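Local coordinates for protein SSD1 (Saccharomyces cerevisiae S288C, PDB 7AM1) that binds the untranslated regions of mRNAs and acts in translational repression as a non-enzymatic member of the RNase II family, at residues V42-D45 with D51-I54; D181-G186 with V897-P902; L372-E377 with S433-L438; N819-K824 with L850-A855. All coordinates share one frame; numbering follows the deposited sequence.

Contact 1 (V42-D45 with D51-I54)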
# COMPACT_ATOMS: atom_id res chain seq x y z
N VAL A 42 -19.91 -3.00 -0.20
CA VAL A 42 -19.70 -4.14 0.66
C VAL A 42 -19.22 -5.29 -0.21
O VAL A 42 -19.95 -5.75 -1.10
CB VAL A 42 -20.97 -4.52 1.44
CG1 VAL A 42 -20.77 -5.82 2.19
CG2 VAL A 42 -21.35 -3.40 2.40
N SER A 43 -17.99 -5.73 0.02
CA SER A 43 -17.40 -6.81 -0.75
C SER A 43 -17.75 -8.15 -0.12
O SER A 43 -17.60 -8.33 1.09
CB SER A 43 -15.88 -6.65 -0.85
OG SER A 43 -15.31 -6.53 0.44
N THR A 44 -18.23 -9.07 -0.94
CA THR A 44 -18.54 -10.42 -0.50
C THR A 44 -17.31 -11.31 -0.70
O THR A 44 -16.54 -11.13 -1.64
CB THR A 44 -19.72 -10.98 -1.28
OG1 THR A 44 -19.42 -10.98 -2.68
CG2 THR A 44 -20.96 -10.12 -1.06
N ASP A 45 -17.13 -12.26 0.22
CA ASP A 45 -16.05 -13.24 0.10
C ASP A 45 -16.53 -14.40 -0.77
O ASP A 45 -16.70 -15.53 -0.32
CB ASP A 45 -15.60 -13.71 1.48
N ASP A 51 -19.67 -6.62 -5.71
CA ASP A 51 -19.81 -5.88 -4.46
C ASP A 51 -21.21 -5.26 -4.41
O ASP A 51 -21.83 -5.01 -5.44
CB ASP A 51 -18.76 -4.78 -4.34
CG ASP A 51 -17.37 -5.31 -4.10
OD1 ASP A 51 -17.23 -6.53 -3.85
OD2 ASP A 51 -16.41 -4.52 -4.16
N ILE A 52 -21.69 -5.02 -3.19
CA ILE A 52 -23.02 -4.47 -2.97
C ILE A 52 -22.91 -2.97 -2.76
O ILE A 52 -22.17 -2.51 -1.88
CB ILE A 52 -23.72 -5.15 -1.78
CG1 ILE A 52 -23.91 -6.64 -2.07
CG2 ILE A 52 -25.06 -4.48 -1.52
CD1 ILE A 52 -23.91 -7.52 -0.85
N TYR A 53 -23.63 -2.21 -3.57
CA TYR A 53 -23.63 -0.76 -3.49
C TYR A 53 -24.49 -0.30 -2.32
O TYR A 53 -25.61 -0.78 -2.13
CB TYR A 53 -24.13 -0.16 -4.80
CG TYR A 53 -24.20 1.34 -4.84
CD1 TYR A 53 -23.08 2.12 -4.60
CD2 TYR A 53 -25.39 1.99 -5.14
CE1 TYR A 53 -23.14 3.49 -4.64
CE2 TYR A 53 -25.46 3.37 -5.19
CZ TYR A 53 -24.33 4.12 -4.94
OH TYR A 53 -24.38 5.49 -4.98
N ILE A 54 -23.95 0.63 -1.52
CA ILE A 54 -24.65 1.19 -0.37
C ILE A 54 -24.80 2.69 -0.62
O ILE A 54 -23.82 3.43 -0.54
CB ILE A 54 -23.91 0.93 0.95
CG1 ILE A 54 -23.53 -0.55 1.08
CG2 ILE A 54 -24.77 1.36 2.14
CD1 ILE A 54 -24.71 -1.51 1.15
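The Asp51 carboxylate offers one face to Ser43, whose CA and CB both lie above its plane; OD1 makes the closest approach, 3.1 Å from Ser43 CA. The other flat groups that meet across the contact are backbone amides. Val42 and Ile52 form an antiparallel hydrogen-bonded pair, with Val42 N giving to Ile52 O (2.9 Å, donor in the carbonyl plane). Ile52 N returns a nearly straight bond to Val42 O at 2.8 Å (172°), tilted from the carbonyl plane. Val42 O also receives a CA-H...O contact from Asp51. On the face carrying Val42 and Ile52, the CB atoms of the two residues stand 4.3 Å apart. Val42 CG2, set beside its own backbone N (CG1 takes the anti place, chi1 173°), reaches Ile54 CG1 at 3.8 Å. Thr44 CG2 lies crosswise on Ile52 CD1. With Asp51 shortened to an alanine, CA and CB of Ser43 would probably lose the carboxylate that packs over them. The hairpin belongs to a five-stranded sheet, consistent with an N-terminal cold-shock (OB) domain. Leu30, Val69 and Val71 pack on Val42, so the chemistry divides: hydrocarbon fills the buried face, while the charge stays on the partly exposed side, beside Ile581.

Contact 2 (D181-G186 with V897-P902)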
# COMPACT_ATOMS: atom_id res chain seq x y z
N ASP A 181 -11.22 17.15 -3.28
CA ASP A 181 -10.39 16.46 -4.26
C ASP A 181 -8.90 16.67 -3.97
O ASP A 181 -8.10 15.73 -4.08
CB ASP A 181 -10.73 16.94 -5.67
CG ASP A 181 -11.95 16.25 -6.25
OD1 ASP A 181 -12.45 15.28 -5.63
OD2 ASP A 181 -12.42 16.69 -7.32
N VAL A 182 -8.50 17.90 -3.64
CA VAL A 182 -7.09 18.16 -3.41
C VAL A 182 -6.56 17.26 -2.30
O VAL A 182 -5.43 16.75 -2.38
CB VAL A 182 -6.86 19.65 -3.07
CG1 VAL A 182 -5.38 19.91 -2.78
CG2 VAL A 182 -7.31 20.53 -4.23
N GLU A 183 -7.36 17.02 -1.26
CA GLU A 183 -6.94 16.13 -0.19
C GLU A 183 -6.98 14.67 -0.62
O GLU A 183 -5.99 13.94 -0.48
CB GLU A 183 -7.79 16.35 1.06
CG GLU A 183 -7.63 17.72 1.69
CD GLU A 183 -8.52 17.91 2.89
OE1 GLU A 183 -9.64 17.36 2.90
OE2 GLU A 183 -8.08 18.57 3.86
N VAL A 184 -8.12 14.21 -1.14
CA VAL A 184 -8.25 12.80 -1.48
C VAL A 184 -7.24 12.41 -2.54
O VAL A 184 -6.54 11.39 -2.43
CB VAL A 184 -9.69 12.48 -1.93
CG1 VAL A 184 -9.76 11.06 -2.46
CG2 VAL A 184 -10.65 12.64 -0.76
N GLU A 185 -7.13 13.20 -3.61
CA GLU A 185 -6.20 12.88 -4.68
C GLU A 185 -4.75 13.13 -4.27
O GLU A 185 -3.86 12.37 -4.67
CB GLU A 185 -6.53 13.70 -5.93
CG GLU A 185 -7.89 13.42 -6.53
CD GLU A 185 -8.21 14.33 -7.69
OE1 GLU A 185 -7.38 15.22 -7.99
OE2 GLU A 185 -9.28 14.16 -8.32
N GLY A 186 -4.51 14.15 -3.46
CA GLY A 186 -3.16 14.61 -3.20
C GLY A 186 -2.46 13.95 -2.03
O GLY A 186 -1.23 13.99 -1.96
N VAL A 897 1.26 22.67 1.01
CA VAL A 897 1.47 22.52 2.45
C VAL A 897 0.38 23.30 3.18
O VAL A 897 0.02 24.41 2.78
CB VAL A 897 2.87 23.02 2.85
CG1 VAL A 897 3.04 22.99 4.36
CG2 VAL A 897 3.94 22.19 2.16
N GLY A 898 -0.12 22.72 4.27
CA GLY A 898 -1.17 23.36 5.05
C GLY A 898 -2.01 22.43 5.90
O GLY A 898 -2.40 22.79 7.02
N MET A 899 -2.33 21.24 5.38
CA MET A 899 -3.11 20.25 6.10
C MET A 899 -2.21 19.32 6.91
O MET A 899 -0.98 19.35 6.80
CB MET A 899 -3.96 19.42 5.12
CG MET A 899 -4.74 20.29 4.15
SD MET A 899 -6.10 21.17 4.93
CE MET A 899 -6.68 22.13 3.54
N ALA A 900 -2.84 18.47 7.72
CA ALA A 900 -2.09 17.46 8.47
C ALA A 900 -1.17 16.69 7.54
O ALA A 900 -0.04 16.34 7.90
CB ALA A 900 -3.04 16.51 9.20
N LEU A 901 -1.66 16.40 6.34
CA LEU A 901 -0.86 15.78 5.32
C LEU A 901 -0.76 16.72 4.13
O LEU A 901 -1.75 17.35 3.75
CB LEU A 901 -1.47 14.44 4.88
CG LEU A 901 -1.73 13.43 6.00
CD1 LEU A 901 -2.30 12.14 5.42
CD2 LEU A 901 -0.47 13.15 6.81
N PRO A 902 0.41 16.84 3.51
CA PRO A 902 0.52 17.67 2.31
C PRO A 902 -0.24 17.03 1.15
O PRO A 902 -0.53 15.83 1.14
CB PRO A 902 2.02 17.72 2.04
CG PRO A 902 2.56 16.47 2.67
CD PRO A 902 1.70 16.23 3.88
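Glu183 and Met899 supply the side-chain contact, and it is a van der Waals meeting of a carboxylate oxygen with a thioether rather than a hydrogen bond. Glu183 OE2 comes to 3.4 Å from Met899 SD, and also lies 3.8 Å from Met899 CG and the same distance from Met899 CE, so a single oxygen rests against the middle of the thioether. The two side chains meet at about a right angle: the glutamate reaches out extended from the helix, whereas the methionine bends at its second torsion (chi2 -71°), which turns the sulfur toward OE2. The other kind of approach is between backbone carbonyls. Gly186 O and Pro902 O stand 3.7 Å apart, two acceptors that cannot bond each other, and His715 serves the first of them with a hydrogen bond. Further polar links run just beside the contact, from Gln187 to Leu901 O and between the backbones of Gly186 and Leu904. Residues 181-186 are the last turns of helix 175-186. Residues 897-902 are the loop linking antiparallel strands 888-896 and 903-908 of the C-terminal sheet, consistent with the family's OB-like fold, with Val182 resting on the second strand and Pro902 on Leu716 and Cys719 of helix 689-725.

Contact 3 (L372-E377 with S433-L438)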
# COMPACT_ATOMS: atom_id res chain seq x y z
N LEU A 372 18.59 -3.58 5.05
CA LEU A 372 19.05 -2.32 5.62
C LEU A 372 18.16 -1.86 6.76
O LEU A 372 16.95 -1.70 6.60
CB LEU A 372 19.10 -1.25 4.54
CG LEU A 372 19.94 -0.02 4.87
CD1 LEU A 372 20.67 0.53 3.67
CD2 LEU A 372 19.00 1.04 5.46
N GLY A 373 18.78 -1.63 7.92
CA GLY A 373 18.08 -1.15 9.09
C GLY A 373 17.33 -2.20 9.87
O GLY A 373 16.69 -1.87 10.88
N TRP A 374 17.40 -3.46 9.44
CA TRP A 374 16.62 -4.53 10.03
C TRP A 374 17.56 -5.68 10.38
O TRP A 374 18.75 -5.66 10.06
CB TRP A 374 15.51 -4.97 9.06
CG TRP A 374 14.52 -5.93 9.63
CD1 TRP A 374 14.20 -7.17 9.15
CD2 TRP A 374 13.71 -5.73 10.79
NE1 TRP A 374 13.24 -7.75 9.94
CE2 TRP A 374 12.92 -6.89 10.95
CE3 TRP A 374 13.57 -4.68 11.71
CZ2 TRP A 374 12.01 -7.03 12.00
CZ3 TRP A 374 12.66 -4.82 12.75
CH2 TRP A 374 11.89 -5.99 12.88
N VAL A 375 17.01 -6.69 11.05
CA VAL A 375 17.77 -7.87 11.45
C VAL A 375 17.97 -8.79 10.26
O VAL A 375 17.59 -8.47 9.13
CB VAL A 375 17.07 -8.60 12.60
CG1 VAL A 375 16.90 -7.68 13.80
CG2 VAL A 375 15.71 -9.14 12.15
N SER A 376 18.61 -9.94 10.49
CA SER A 376 18.67 -11.03 9.53
C SER A 376 17.81 -12.17 10.06
O SER A 376 18.08 -12.72 11.13
CB SER A 376 20.11 -11.51 9.31
OG SER A 376 20.13 -12.69 8.53
N GLU A 377 16.76 -12.52 9.32
CA GLU A 377 15.89 -13.61 9.73
C GLU A 377 15.81 -14.73 8.71
O GLU A 377 15.08 -15.71 8.94
CB GLU A 377 14.48 -13.07 10.05
CG GLU A 377 13.74 -12.39 8.91
CD GLU A 377 12.43 -11.77 9.39
OE1 GLU A 377 11.72 -12.45 10.16
OE2 GLU A 377 12.11 -10.62 9.02
N SER A 433 15.55 -6.67 22.54
CA SER A 433 16.42 -7.76 22.98
C SER A 433 16.28 -8.98 22.09
O SER A 433 17.25 -9.73 21.91
CB SER A 433 16.10 -8.12 24.43
OG SER A 433 14.75 -8.54 24.57
N PHE A 434 15.10 -9.22 21.53
CA PHE A 434 14.92 -10.34 20.62
C PHE A 434 15.62 -10.10 19.29
O PHE A 434 16.32 -10.98 18.77
CB PHE A 434 13.43 -10.61 20.39
CG PHE A 434 12.77 -11.38 21.49
CD1 PHE A 434 12.66 -10.85 22.76
CD2 PHE A 434 12.25 -12.64 21.25
CE1 PHE A 434 12.05 -11.56 23.78
CE2 PHE A 434 11.64 -13.36 22.26
CZ PHE A 434 11.54 -12.82 23.53
N ASN A 435 15.44 -8.90 18.72
CA ASN A 435 16.14 -8.55 17.49
C ASN A 435 17.64 -8.75 17.63
O ASN A 435 18.27 -9.42 16.81
CB ASN A 435 15.83 -7.10 17.12
CG ASN A 435 14.42 -6.91 16.60
OD1 ASN A 435 13.55 -7.74 16.83
ND2 ASN A 435 14.20 -5.81 15.90
N ASP A 436 18.22 -8.18 18.69
CA ASP A 436 19.67 -8.22 18.86
C ASP A 436 20.17 -9.66 19.02
O ASP A 436 21.19 -10.03 18.43
CB ASP A 436 20.07 -7.38 20.08
CG ASP A 436 19.83 -5.90 19.88
OD1 ASP A 436 19.49 -5.48 18.75
OD2 ASP A 436 19.97 -5.14 20.86
N GLU A 437 19.48 -10.47 19.83
CA GLU A 437 20.00 -11.79 20.17
C GLU A 437 19.67 -12.85 19.13
O GLU A 437 20.42 -13.82 18.98
CB GLU A 437 19.47 -12.23 21.54
CG GLU A 437 19.98 -13.58 22.00
N LEU A 438 18.56 -12.70 18.40
CA LEU A 438 18.13 -13.72 17.47
C LEU A 438 18.53 -13.45 16.02
O LEU A 438 18.39 -14.35 15.18
CB LEU A 438 16.60 -13.89 17.54
CG LEU A 438 16.04 -14.26 18.92
CD1 LEU A 438 14.60 -14.71 18.78
CD2 LEU A 438 16.88 -15.32 19.62
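Val375 and Asn435 mark the closest pass of the irregular segment 372-377 along helix 432-438, their CA atoms 6.3 Å apart. Both side chains are directed across the gap. Val375 CG1 presses on Asn435 CB at 3.5 Å, and the same methyl touches the asparagine's backbone oxygen (Val375 CG1 to Asn435 O, 3.7 Å), so it settles chiefly against the root of the side chain, with the amide carbon CG slightly farther off. The amide itself turns to Trp374. Asn435 ND2 stands 3.6 Å from Trp374 CZ3 and 3.8 Å from Trp374 CH2, at the far end of the six-membered ring; the amide and indole planes are nearly perpendicular, 84° apart, and the approach is oblique. The tryptophan leaves its backbone away from the helix, but with CG anti to the backbone N (chi1 -171°) the indole swings back to meet the amide. Two neighbours in its own segment hold it: Val375 CG2 lies over one face near the rim, and Trp374 NE1 gives an almost straight hydrogen bond to Glu377 OE2 at 3.2 Å (168°). That bond, made in the ring plane, fixes the rotation of the indole. The other oxygen of Glu377, OE1, accepts from Met664 N, and Phe421 meets the indole edge-to-face. Within the RNB domain, segment 372-377 bridges strands 367-370 and 378-384 of the seven-stranded mixed sheet, and helix 432-438 precedes strand 446-456. Backbone bonding of Ser376 with Leu440, and a hydrogen bond from Ser376 N to Ser439 OG, fasten the loop to the chain leaving that helix.

Contact 4 (N819-K824 with L850-A855)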
# COMPACT_ATOMS: atom_id res chain seq x y z
N ASN A 819 14.61 26.50 -16.94
CA ASN A 819 16.01 26.88 -17.01
C ASN A 819 16.83 26.19 -15.93
O ASN A 819 17.85 25.55 -16.21
CB ASN A 819 16.14 28.39 -16.89
CG ASN A 819 15.80 29.11 -18.17
OD1 ASN A 819 15.91 28.54 -19.26
ND2 ASN A 819 15.36 30.36 -18.06
N ILE A 820 16.41 26.32 -14.67
CA ILE A 820 17.21 25.78 -13.57
C ILE A 820 17.37 24.27 -13.72
O ILE A 820 18.46 23.73 -13.53
CB ILE A 820 16.59 26.16 -12.21
CG1 ILE A 820 17.46 25.61 -11.08
CG2 ILE A 820 15.18 25.64 -12.09
CD1 ILE A 820 17.53 26.51 -9.87
N GLU A 821 16.29 23.58 -14.07
CA GLU A 821 16.35 22.12 -14.18
C GLU A 821 17.27 21.68 -15.31
O GLU A 821 18.12 20.80 -15.12
CB GLU A 821 14.94 21.56 -14.39
CG GLU A 821 14.07 21.62 -13.16
CD GLU A 821 12.69 21.08 -13.42
OE1 GLU A 821 12.41 20.69 -14.57
OE2 GLU A 821 11.88 21.02 -12.47
N LEU A 822 17.11 22.27 -16.49
CA LEU A 822 17.89 21.84 -17.65
C LEU A 822 19.36 22.23 -17.50
O LEU A 822 20.25 21.47 -17.91
CB LEU A 822 17.30 22.44 -18.92
CG LEU A 822 16.08 21.69 -19.48
CD1 LEU A 822 15.47 22.47 -20.63
CD2 LEU A 822 16.47 20.30 -19.95
N ASP A 823 19.64 23.40 -16.92
CA ASP A 823 21.03 23.78 -16.68
C ASP A 823 21.71 22.79 -15.75
O ASP A 823 22.89 22.45 -15.95
CB ASP A 823 21.10 25.20 -16.10
CG ASP A 823 20.77 26.27 -17.12
OD1 ASP A 823 20.61 25.93 -18.32
OD2 ASP A 823 20.67 27.46 -16.74
N LYS A 824 21.00 22.32 -14.73
CA LYS A 824 21.55 21.33 -13.81
C LYS A 824 21.70 19.96 -14.46
O LYS A 824 22.57 19.18 -14.06
CB LYS A 824 20.69 21.24 -12.55
CG LYS A 824 21.09 22.25 -11.48
CD LYS A 824 19.93 22.62 -10.57
CE LYS A 824 20.38 23.55 -9.46
N LEU A 850 14.30 13.79 -12.32
CA LEU A 850 13.34 14.38 -13.23
C LEU A 850 13.42 13.71 -14.60
O LEU A 850 14.48 13.22 -15.00
CB LEU A 850 13.58 15.88 -13.37
CG LEU A 850 13.43 16.72 -12.10
CD1 LEU A 850 13.72 18.18 -12.39
CD2 LEU A 850 12.04 16.56 -11.54
N ARG A 851 12.29 13.68 -15.30
CA ARG A 851 12.25 13.26 -16.70
C ARG A 851 12.22 14.52 -17.55
O ARG A 851 11.22 15.24 -17.58
CB ARG A 851 11.05 12.36 -16.98
CG ARG A 851 10.93 11.92 -18.45
CD ARG A 851 11.78 10.70 -18.77
NE ARG A 851 11.29 9.53 -18.06
CZ ARG A 851 10.47 8.62 -18.57
NH1 ARG A 851 10.03 8.71 -19.82
NH2 ARG A 851 10.08 7.60 -17.82
N LEU A 852 13.33 14.81 -18.21
CA LEU A 852 13.47 16.02 -18.99
C LEU A 852 13.41 15.71 -20.48
O LEU A 852 13.73 14.59 -20.89
CB LEU A 852 14.80 16.71 -18.66
CG LEU A 852 14.98 17.01 -17.17
CD1 LEU A 852 16.33 17.64 -16.89
CD2 LEU A 852 13.87 17.92 -16.66
N PRO A 853 13.00 16.66 -21.32
CA PRO A 853 12.98 16.39 -22.76
C PRO A 853 14.39 16.33 -23.32
O PRO A 853 15.21 17.21 -23.05
CB PRO A 853 12.18 17.57 -23.33
CG PRO A 853 12.47 18.68 -22.39
CD PRO A 853 12.58 18.04 -21.02
N SER A 854 14.68 15.28 -24.08
CA SER A 854 16.02 15.06 -24.62
C SER A 854 16.11 15.62 -26.03
O SER A 854 16.27 14.91 -27.03
CB SER A 854 16.37 13.57 -24.59
N ALA A 855 16.02 16.95 -26.11
CA ALA A 855 16.07 17.65 -27.39
C ALA A 855 17.41 18.35 -27.59
O ALA A 855 18.02 18.82 -26.63
CB ALA A 855 14.93 18.65 -27.49
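Leu850 sets its CD1 methyl squarely over one face of the Glu821 carboxylate. The methyl carbon is closest to the centre of the group, Leu850 CD1 to Glu821 CD being 3.2 Å, with Glu821 OE2 at 3.4 Å and Glu821 OE1 at 3.6 Å from the same methyl. The leucine and the glutamate cross at about a right angle, so the methyl comes down on the flat group end on. Leu852 adds CD2 on the same side of the carboxylate, at 3.8 Å from Glu821 OE1. Its other methyl turns to the helix: Leu852 CD1 meets Leu822 CD2 at 4.1 Å and the backbone oxygen of Glu821 at 4.0 Å, the two leucines sliding past each other in opposite directions.

Beyond this first layer lies what positions it. Extended beyond CG (chi2 179°), the glutamate carries its carboxylate out to strand 732-741, where OE2 accepts a hydrogen bond from Leu733 N. The same strand steadies the facing segment, since Arg851 N bonds Thr734 OG1 and the Arg851 backbone pairs with Met735. The arginine side chain makes salt bridges with Glu752 and Asp618. Phe866 of helix 862-867 touches both Glu821 and Pro853.

Replacing Glu821 with an alanine would probably leave Leu733 N without its side-chain acceptor and open a gap under the Leu850 methyl. A buried carboxylate thus helps tie helix 814-827 to the C-terminal sheet, and its leucine surroundings might raise the carboxylate's pKa, while the hydrogen bond from Leu733 would oppose that.

How the contacts relate
Contacts 1 and 3 are the buried ones, yet they differ in kind: contact 1 is a strand pair held by backbone hydrogen bonds, whereas contact 3 joins a loop to a helix by side-chain packing, without cross-segment hydrogen bonds. They stand on opposite sides of the chain's centre, their own centres about 41 Å apart. Contacts 2 and 4 are only partly buried, and in each a helical glutamate touches an apolar or thioether side chain. Both border the same C-terminal sheet, contact 2 through the loop between two of its strands and contact 4 through strand 732-741. Helix 175-186 of contact 2 belongs to the excursion between strands 68-73 and 206-214 of contact 1's sheet.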